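Local coordinates for intracellular exo-alpha-(1->5)-L-arabinofuranosidase (Bifidobacterium longum, PDB 2Y2W), which hydrolyses terminal non-reducing alpha-L-arabinofuranosyl bonds in arabinans and arabinoxylan, helping to break down plant cell-wall hemicellulose, at residues E69-G77 with K371-I379; S282-R290 with F303-F313. One frame throughout, in Å; residues are numbered along the deposited sequence.

In the fold
Both contacts belong to the closed eight-stranded parallel (beta/alpha)8 barrel of this family 51 hydrolase; their centres are about 23 Å apart and no atoms of the two touch. Contact 2 is the buried one: strand 280-287 of the barrel wall packs against the helices that follow it, mostly through aromatic rings, with a single tyrosine-aspartate hydrogen bond. Contact 1 is partly buried and made by loops: the turn after strand 65-67 meets the 371-379 loop between helices 347-357 and 382-397, and a salt bridge and a CH-pi contact join apolar packing there. They share no element, yet each carries a residue thought to bind arabinofuranose, E69 in contact 1 and Y286 in contact 2.

Contact 1: E69-G77 with K371-I379; sequences EHLGRCVYG and KSPHLLEDI
R73 lays its side chain against H374 and E377, joining the loop after the first strand of the (beta/alpha)8 barrel to the irregular 371-379 loop. CD of R73 sits 3.6 Å from the centroid of the H374 ring, only 7° off the ring normal, a CH-pi contact over the middle of that face. Farther out, R73 NH1 gives a salt-bridge hydrogen bond of 3.1 Å to E377 OE2. The carboxylate oxygen lies close to the guanidinium plane and is met on its syn side, with an N-H...O angle of 156°. The arginine bends at chi3 (66°), which brings NH1 round to the carboxylate while CD stays over the ring. The other oxygen, E377 OE1, takes a nearly straight 3.0 Å bond from H374 ND1, so the glutamate ties the imidazole and the guanidinium together. With an alanine here in place of R73, E377 OE2 would probably lose its guanidinium partner and the face of H374 under R73 CD its cover.

Further along, L71 reaches the other loop with both methyls, CD1 to L376 and CD2 to L375. L71 also lies against Q409, and L376 against W344, two residues probably important for substrate recognition. On the other flank, CB of Y76 packs on CB of S372, while the Y76 hydroxyl bonds to E143.

In the second shell, A419 O accepts from R73 NH2, and E421 from H374 NE2. The type II' turn L71-C74 sets the arginine at its third position and G72 at its second. G72 has positive phi, and there its CA comes within 3.3 Å of P373 O.

Contact 2: S282-R290 with F303-F313; sequences SCHAYYFDR and FLASSEDMTKF
Y287 fills the middle of this interface, its ring lying between the end of barrel strand 280-287 and the start of helix 307-327. S306 CB presses on one face of that ring, 4.0 Å from its centroid and offset toward the rim. At the ring's edge the hydroxyl gives a 2.9 Å hydrogen bond to D309 OD1, met on the anti side of a carboxylate turned 76° from the ring. S306 OG turns back to F303 O, which fixes the rotation of the hydroxyl.

Two phenylalanines flank this centre. F303, its CG anti to the backbone N (chi1 173°), lays a ring face on the chain at F288 and D289, where CD1 comes 3.4 Å from F288 C. At the other end F313 wedges its ring obliquely into the hollow beside C283, H284 O and A285, with F313 CE1 3.7 Å from C283 CB.

The packing backs a strand whose H284 and Y286 bond E215 and E340, both probably catalytic. Strand 282-287 and helix 307-313 run nearly antiparallel (167°), their axes 9.6 Å apart, as expected of a strand and an outer helix in a (beta/alpha)8 barrel. F313 also meets F263 and, on neighbouring strand 335-341, F338 edge-to-face, while F303 leans on helix 382-397.

Contact 1: E69-G77 with K371-I379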
loop_
_atom_site.group_PDB
_atom_site.type_symbol
_atom_site.label_atom_id
_atom_site.label_comp_id
_atom_site.label_asym_id
_atom_site.label_seq_id
_atom_site.Cartn_x
_atom_site.Cartn_y
_atom_site.Cartn_z
ATOM N N GLU D 69 3.895 -1.881 26.721
ATOM C CA GLU D 69 3.117 -2.391 25.602
ATOM C C GLU D 69 1.758 -2.865 26.100
ATOM O O GLU D 69 1.633 -3.333 27.239
ATOM C CB GLU D 69 3.860 -3.542 24.910
ATOM C CG GLU D 69 3.220 -4.021 23.598
ATOM C CD GLU D 69 3.983 -5.155 22.919
ATOM O OE1 GLU D 69 5.127 -5.455 23.326
ATOM O OE2 GLU D 69 3.434 -5.744 21.961
ATOM N N HIS D 70 0.742 -2.732 25.252
ATOM C CA HIS D 70 -0.547 -3.360 25.505
ATOM C C HIS D 70 -0.390 -4.870 25.334
ATOM O O HIS D 70 -0.877 -5.466 24.371
ATOM C CB HIS D 70 -1.616 -2.812 24.565
ATOM C CG HIS D 70 -2.087 -1.435 24.914
ATOM N ND1 HIS D 70 -3.405 -1.152 25.199
ATOM C CD2 HIS D 70 -1.419 -0.262 25.019
ATOM C CE1 HIS D 70 -3.529 0.135 25.466
ATOM N NE2 HIS D 70 -2.339 0.698 25.364
ATOM N N LEU D 71 0.321 -5.464 26.288
ATOM C CA LEU D 71 0.633 -6.880 26.309
ATOM C C LEU D 71 0.323 -7.383 27.707
ATOM O O LEU D 71 0.693 -6.746 28.696
ATOM C CB LEU D 71 2.120 -7.082 26.011
ATOM C CG LEU D 71 2.743 -8.445 25.692
ATOM C CD1 LEU D 71 4.210 -8.241 25.376
ATOM C CD2 LEU D 71 2.595 -9.467 26.817
ATOM N N GLY D 72 -0.365 -8.520 27.780
ATOM C CA GLY D 72 -0.667 -9.170 29.047
ATOM C C GLY D 72 -1.225 -8.205 30.067
ATOM O O GLY D 72 -2.316 -7.669 29.885
ATOM N N ARG D 73 -0.455 -7.966 31.128
ATOM C CA ARG D 73 -0.894 -7.115 32.238
ATOM C C ARG D 73 0.050 -5.937 32.508
ATOM O O ARG D 73 0.102 -5.416 33.627
ATOM C CB ARG D 73 -1.102 -7.952 33.511
ATOM C CG ARG D 73 -2.276 -8.920 33.429
ATOM C CD ARG D 73 -2.401 -9.806 34.666
ATOM N NE ARG D 73 -2.744 -9.049 35.871
ATOM C CZ ARG D 73 -1.977 -8.960 36.958
ATOM N NH1 ARG D 73 -0.809 -9.593 37.021
ATOM N NH2 ARG D 73 -2.386 -8.239 37.996
ATOM N N CYS D 74 0.786 -5.520 31.478
ATOM C CA CYS D 74 1.678 -4.362 31.583
ATOM C C CYS D 74 0.885 -3.067 31.734
ATOM O O CYS D 74 1.263 -2.190 32.508
ATOM C CB CYS D 74 2.627 -4.278 30.384
ATOM S SG CYS D 74 3.853 -2.933 30.482
ATOM N N VAL D 75 -0.219 -2.964 30.996
ATOM C CA VAL D 75 -1.109 -1.808 31.079
ATOM C C VAL D 75 -2.254 -2.085 32.055
ATOM O O VAL D 75 -2.396 -1.398 33.069
ATOM C CB VAL D 75 -1.670 -1.410 29.689
ATOM C CG1 VAL D 75 -2.737 -0.345 29.824
ATOM C CG2 VAL D 75 -0.556 -0.918 28.786
ATOM N N TYR D 76 -3.059 -3.095 31.743
ATOM C CA TYR D 76 -4.222 -3.427 32.551
ATOM C C TYR D 76 -3.835 -4.376 33.678
ATOM O O TYR D 76 -3.425 -5.508 33.434
ATOM C CB TYR D 76 -5.334 -4.009 31.673
ATOM C CG TYR D 76 -5.706 -3.110 30.513
ATOM C CD1 TYR D 76 -6.439 -1.942 30.720
ATOM C CD2 TYR D 76 -5.315 -3.420 29.209
ATOM C CE1 TYR D 76 -6.777 -1.109 29.666
ATOM C CE2 TYR D 76 -5.649 -2.587 28.140
ATOM C CZ TYR D 76 -6.381 -1.437 28.380
ATOM O OH TYR D 76 -6.722 -0.604 27.342
ATOM N N GLY D 77 -3.958 -3.897 34.912
ATOM C CA GLY D 77 -3.500 -4.634 36.087
ATOM C C GLY D 77 -2.048 -4.319 36.389
ATOM O O GLY D 77 -1.453 -4.897 37.301
ATOM N N LYS D 371 -9.115 -11.005 28.053
ATOM C CA LYS D 371 -8.782 -9.632 28.444
ATOM C C LYS D 371 -7.690 -9.627 29.506
ATOM O O LYS D 371 -7.820 -10.285 30.540
ATOM C CB LYS D 371 -10.019 -8.907 28.977
ATOM C CG LYS D 371 -10.723 -8.029 27.957
ATOM C CD LYS D 371 -12.223 -7.919 28.221
ATOM C CE LYS D 371 -12.544 -6.966 29.360
ATOM N NZ LYS D 371 -14.013 -6.751 29.486
ATOM N N SER D 372 -6.623 -8.875 29.242
ATOM C CA SER D 372 -5.456 -8.775 30.137
ATOM C C SER D 372 -5.120 -10.064 30.909
ATOM O O SER D 372 -5.229 -10.101 32.141
ATOM C CB SER D 372 -5.600 -7.586 31.098
ATOM O OG SER D 372 -6.794 -7.674 31.858
ATOM N N PRO D 373 -4.707 -11.125 30.182
ATOM C CA PRO D 373 -4.317 -12.371 30.828
ATOM C C PRO D 373 -2.888 -12.306 31.356
ATOM O O PRO D 373 -2.158 -11.359 31.053
ATOM C CB PRO D 373 -4.413 -13.391 29.692
ATOM C CG PRO D 373 -4.148 -12.619 28.461
ATOM C CD PRO D 373 -4.547 -11.195 28.715
ATOM N N HIS D 374 -2.499 -13.309 32.138
ATOM C CA HIS D 374 -1.130 -13.418 32.632
ATOM C C HIS D 374 -0.220 -13.979 31.540
ATOM O O HIS D 374 -0.154 -15.194 31.331
ATOM C CB HIS D 374 -1.080 -14.283 33.895
ATOM C CG HIS D 374 -1.772 -13.668 35.072
ATOM N ND1 HIS D 374 -1.088 -13.071 36.110
ATOM C CD2 HIS D 374 -3.087 -13.547 35.371
ATOM C CE1 HIS D 374 -1.951 -12.614 36.999
ATOM N NE2 HIS D 374 -3.172 -12.890 36.574
ATOM N N LEU D 375 0.464 -13.076 30.841
ATOM C CA LEU D 375 1.363 -13.440 29.747
ATOM C C LEU D 375 2.765 -12.907 29.993
ATOM O O LEU D 375 2.931 -11.761 30.416
ATOM C CB LEU D 375 0.845 -12.894 28.412
ATOM C CG LEU D 375 -0.452 -13.443 27.806
ATOM C CD1 LEU D 375 -0.925 -12.536 26.678
ATOM C CD2 LEU D 375 -0.283 -14.877 27.307
ATOM N N LEU D 376 3.764 -13.748 29.724
ATOM C CA LEU D 376 5.178 -13.374 29.819
ATOM C C LEU D 376 5.578 -12.857 31.204
ATOM O O LEU D 376 6.406 -11.948 31.320
ATOM C CB LEU D 376 5.539 -12.340 28.740
ATOM C CG LEU D 376 5.934 -12.791 27.331
ATOM C CD1 LEU D 376 4.789 -13.475 26.584
ATOM C CD2 LEU D 376 6.442 -11.592 26.545
ATOM N N GLU D 377 4.995 -13.440 32.249
ATOM C CA GLU D 377 5.269 -13.000 33.617
ATOM C C GLU D 377 6.422 -13.781 34.245
ATOM O O GLU D 377 6.238 -14.512 35.221
ATOM C CB GLU D 377 4.003 -13.072 34.479
ATOM C CG GLU D 377 2.954 -12.022 34.125
ATOM C CD GLU D 377 1.843 -11.910 35.157
ATOM O OE1 GLU D 377 1.875 -12.640 36.175
ATOM O OE2 GLU D 377 0.929 -11.083 34.945
ATOM N N ASP D 378 7.610 -13.614 33.672
ATOM C CA ASP D 378 8.802 -14.321 34.126
ATOM C C ASP D 378 9.200 -13.904 35.535
ATOM O O ASP D 378 9.213 -12.715 35.862
ATOM C CB ASP D 378 9.968 -14.092 33.157
ATOM C CG ASP D 378 9.805 -14.852 31.848
ATOM O OD1 ASP D 378 8.975 -15.788 31.781
ATOM O OD2 ASP D 378 10.521 -14.516 30.879
ATOM N N ILE D 379 9.510 -14.900 36.362
ATOM C CA ILE D 379 9.922 -14.673 37.743
ATOM C C ILE D 379 11.445 -14.782 37.792
ATOM O O ILE D 379 12.008 -15.862 37.602
ATOM C CB ILE D 379 9.250 -15.679 38.723
ATOM C CG1 ILE D 379 7.797 -15.977 38.313
ATOM C CG2 ILE D 379 9.294 -15.159 40.148
ATOM C CD1 ILE D 379 6.801 -14.837 38.560
#

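Contact 2: S282-R290 with F303-F313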
loop_
_atom_site.group_PDB
_atom_site.type_symbol
_atom_site.label_atom_id
_atom_site.label_comp_id
_atom_site.label_asym_id
_atom_site.label_seq_id
_atom_site.Cartn_x
_atom_site.Cartn_y
_atom_site.Cartn_z
ATOM N N SER D 282 17.032 1.091 15.597
ATOM C CA SER D 282 16.645 0.300 16.763
ATOM C C SER D 282 17.367 -1.039 16.825
ATOM O O SER D 282 17.576 -1.688 15.803
ATOM C CB SER D 282 15.130 0.074 16.790
ATOM O OG SER D 282 14.754 -0.967 15.905
ATOM N N CYS D 283 17.738 -1.440 18.038
ATOM C CA CYS D 283 18.327 -2.748 18.285
ATOM C C CYS D 283 17.510 -3.489 19.331
ATOM O O CYS D 283 17.111 -2.909 20.347
ATOM C CB CYS D 283 19.770 -2.614 18.763
ATOM S SG CYS D 283 20.877 -1.823 17.590
ATOM N N HIS D 284 17.266 -4.771 19.073
ATOM C CA HIS D 284 16.500 -5.617 19.980
ATOM C C HIS D 284 17.331 -6.818 20.420
ATOM O O HIS D 284 17.865 -7.550 19.585
ATOM C CB HIS D 284 15.194 -6.066 19.315
ATOM C CG HIS D 284 14.223 -4.950 19.070
ATOM N ND1 HIS D 284 12.860 -5.115 19.178
ATOM C CD2 HIS D 284 14.418 -3.652 18.735
ATOM C CE1 HIS D 284 12.258 -3.970 18.912
ATOM N NE2 HIS D 284 13.182 -3.065 18.642
ATOM N N ALA D 285 17.448 -7.011 21.732
ATOM C CA ALA D 285 18.289 -8.075 22.279
ATOM C C ALA D 285 17.701 -8.716 23.534
ATOM O O ALA D 285 17.733 -8.127 24.617
ATOM C CB ALA D 285 19.697 -7.548 22.553
ATOM N N TYR D 286 17.166 -9.923 23.373
ATOM C CA TYR D 286 16.642 -10.705 24.493
ATOM C C TYR D 286 17.544 -11.904 24.788
ATOM O O TYR D 286 18.109 -12.506 23.868
ATOM C CB TYR D 286 15.219 -11.191 24.202
ATOM C CG TYR D 286 14.155 -10.113 24.184
ATOM C CD1 TYR D 286 13.657 -9.573 25.372
ATOM C CD2 TYR D 286 13.626 -9.652 22.979
ATOM C CE1 TYR D 286 12.670 -8.592 25.358
ATOM C CE2 TYR D 286 12.637 -8.671 22.954
ATOM C CZ TYR D 286 12.165 -8.148 24.147
ATOM O OH TYR D 286 11.188 -7.180 24.126
ATOM N N TYR D 287 17.672 -12.247 26.069
ATOM C CA TYR D 287 18.526 -13.357 26.497
ATOM C C TYR D 287 17.882 -14.174 27.614
ATOM O O TYR D 287 17.158 -13.629 28.444
ATOM C CB TYR D 287 19.888 -12.841 26.964
ATOM C CG TYR D 287 20.570 -11.915 25.987
ATOM C CD1 TYR D 287 21.273 -12.419 24.893
ATOM C CD2 TYR D 287 20.512 -10.533 26.155
ATOM C CE1 TYR D 287 21.902 -11.569 23.993
ATOM C CE2 TYR D 287 21.135 -9.673 25.259
ATOM C CZ TYR D 287 21.830 -10.199 24.181
ATOM O OH TYR D 287 22.451 -9.352 23.295
ATOM N N PHE D 288 18.152 -15.480 27.621
ATOM C CA PHE D 288 17.665 -16.381 28.674
ATOM C C PHE D 288 18.528 -17.634 28.815
ATOM O O PHE D 288 19.359 -17.923 27.955
ATOM C CB PHE D 288 16.184 -16.743 28.465
ATOM C CG PHE D 288 15.921 -17.651 27.287
ATOM C CD1 PHE D 288 15.949 -17.160 25.984
ATOM C CD2 PHE D 288 15.613 -18.993 27.487
ATOM C CE1 PHE D 288 15.695 -17.996 24.899
ATOM C CE2 PHE D 288 15.356 -19.837 26.412
ATOM C CZ PHE D 288 15.397 -19.337 25.113
ATOM N N ASP D 289 18.331 -18.358 29.916
ATOM C CA ASP D 289 19.024 -19.622 30.157
ATOM C C ASP D 289 18.303 -20.746 29.419
ATOM O O ASP D 289 17.210 -21.159 29.814
ATOM C CB ASP D 289 19.097 -19.915 31.662
ATOM C CG ASP D 289 19.937 -21.145 31.988
ATOM O OD1 ASP D 289 20.823 -21.512 31.187
ATOM O OD2 ASP D 289 19.712 -21.741 33.063
ATOM N N ARG D 290 18.924 -21.229 28.343
ATOM C CA ARG D 290 18.304 -22.216 27.451
ATOM C C ARG D 290 18.128 -23.593 28.089
ATOM O O ARG D 290 17.300 -24.389 27.639
ATOM C CB ARG D 290 19.084 -22.332 26.136
ATOM C CG ARG D 290 19.018 -21.084 25.265
ATOM C CD ARG D 290 19.582 -21.333 23.876
ATOM N NE ARG D 290 19.955 -20.086 23.208
ATOM C CZ ARG D 290 19.140 -19.355 22.449
ATOM N NH1 ARG D 290 17.885 -19.736 22.243
ATOM N NH2 ARG D 290 19.586 -18.237 21.895
ATOM N N PHE D 303 24.801 -18.017 29.191
ATOM C CA PHE D 303 23.839 -16.979 29.534
ATOM C C PHE D 303 24.461 -15.830 30.336
ATOM O O PHE D 303 24.107 -14.668 30.136
ATOM C CB PHE D 303 22.654 -17.599 30.280
ATOM C CG PHE D 303 21.676 -16.598 30.822
ATOM C CD1 PHE D 303 21.060 -15.673 29.983
ATOM C CD2 PHE D 303 21.354 -16.594 32.173
ATOM C CE1 PHE D 303 20.155 -14.751 30.486
ATOM C CE2 PHE D 303 20.443 -15.682 32.684
ATOM C CZ PHE D 303 19.841 -14.759 31.839
ATOM N N LEU D 304 25.392 -16.156 31.228
ATOM C CA LEU D 304 26.064 -15.141 32.039
ATOM C C LEU D 304 26.987 -14.248 31.207
ATOM O O LEU D 304 27.286 -13.119 31.600
ATOM C CB LEU D 304 26.827 -15.785 33.201
ATOM C CG LEU D 304 25.983 -16.432 34.308
ATOM C CD1 LEU D 304 26.797 -17.470 35.068
ATOM C CD2 LEU D 304 25.402 -15.394 35.260
ATOM N N ALA D 305 27.415 -14.752 30.050
ATOM C CA ALA D 305 28.254 -13.988 29.131
ATOM C C ALA D 305 27.458 -13.425 27.947
ATOM O O ALA D 305 28.002 -13.251 26.850
ATOM C CB ALA D 305 29.418 -14.848 28.642
ATOM N N SER D 306 26.179 -13.125 28.179
ATOM C CA SER D 306 25.281 -12.622 27.132
ATOM C C SER D 306 25.639 -11.225 26.636
ATOM O O SER D 306 25.238 -10.832 25.539
ATOM C CB SER D 306 23.826 -12.650 27.601
ATOM O OG SER D 306 23.331 -13.977 27.621
ATOM N N SER D 307 26.392 -10.485 27.448
ATOM C CA SER D 307 26.879 -9.153 27.079
ATOM C C SER D 307 27.761 -9.175 25.828
ATOM O O SER D 307 27.817 -8.192 25.085
ATOM C CB SER D 307 27.627 -8.511 28.250
ATOM O OG SER D 307 28.449 -9.452 28.917
ATOM N N GLU D 308 28.433 -10.304 25.604
ATOM C CA GLU D 308 29.299 -10.502 24.437
ATOM C C GLU D 308 28.522 -10.481 23.122
ATOM O O GLU D 308 29.032 -10.019 22.099
ATOM C CB GLU D 308 30.075 -11.816 24.566
ATOM C CG GLU D 308 30.992 -11.890 25.784
ATOM C CD GLU D 308 32.151 -10.909 25.717
ATOM O OE1 GLU D 308 32.872 -10.897 24.694
ATOM O OE2 GLU D 308 32.342 -10.152 26.693
ATOM N N ASP D 309 27.293 -10.994 23.157
ATOM C CA ASP D 309 26.375 -10.917 22.026
ATOM C C ASP D 309 26.023 -9.453 21.746
ATOM O O ASP D 309 26.065 -9.011 20.598
ATOM C CB ASP D 309 25.117 -11.749 22.303
ATOM C CG ASP D 309 24.168 -11.804 21.114
ATOM O OD1 ASP D 309 23.343 -10.876 20.958
ATOM O OD2 ASP D 309 24.247 -12.776 20.332
ATOM N N MET D 310 25.702 -8.712 22.807
ATOM C CA MET D 310 25.362 -7.291 22.711
ATOM C C MET D 310 26.528 -6.441 22.189
ATOM O O MET D 310 26.317 -5.503 21.421
ATOM C CB MET D 310 24.865 -6.764 24.064
ATOM C CG MET D 310 24.365 -5.324 24.036
ATOM S SD MET D 310 23.884 -4.686 25.652
ATOM C CE MET D 310 22.162 -5.171 25.717
ATOM N N THR D 311 27.749 -6.772 22.607
ATOM C CA THR D 311 28.953 -6.076 22.138
ATOM C C THR D 311 29.111 -6.210 20.618
ATOM O O THR D 311 29.298 -5.210 19.919
ATOM C CB THR D 311 30.226 -6.570 22.880
ATOM O OG1 THR D 311 30.061 -6.381 24.292
ATOM C CG2 THR D 311 31.465 -5.807 22.422
ATOM N N LYS D 312 29.024 -7.442 20.118
ATOM C CA LYS D 312 29.022 -7.703 18.678
ATOM C C LYS D 312 27.839 -7.034 17.980
ATOM O O LYS D 312 28.001 -6.445 16.909
ATOM C CB LYS D 312 29.022 -9.209 18.396
ATOM C CG LYS D 312 30.388 -9.763 18.044
ATOM C CD LYS D 312 30.340 -11.268 17.805
ATOM C CE LYS D 312 31.486 -11.737 16.901
ATOM N NZ LYS D 312 32.842 -11.384 17.429
ATOM N N PHE D 313 26.661 -7.131 18.600
ATOM C CA PHE D 313 25.440 -6.478 18.124
ATOM C C PHE D 313 25.689 -4.986 17.876
ATOM O O PHE D 313 25.410 -4.473 16.789
ATOM C CB PHE D 313 24.321 -6.657 19.160
ATOM C CG PHE D 313 22.927 -6.643 18.587
ATOM C CD1 PHE D 313 22.513 -5.646 17.705
ATOM C CD2 PHE D 313 22.017 -7.629 18.951
ATOM C CE1 PHE D 313 21.221 -5.639 17.188
ATOM C CE2 PHE D 313 20.722 -7.631 18.439
ATOM C CZ PHE D 313 20.323 -6.633 17.555
#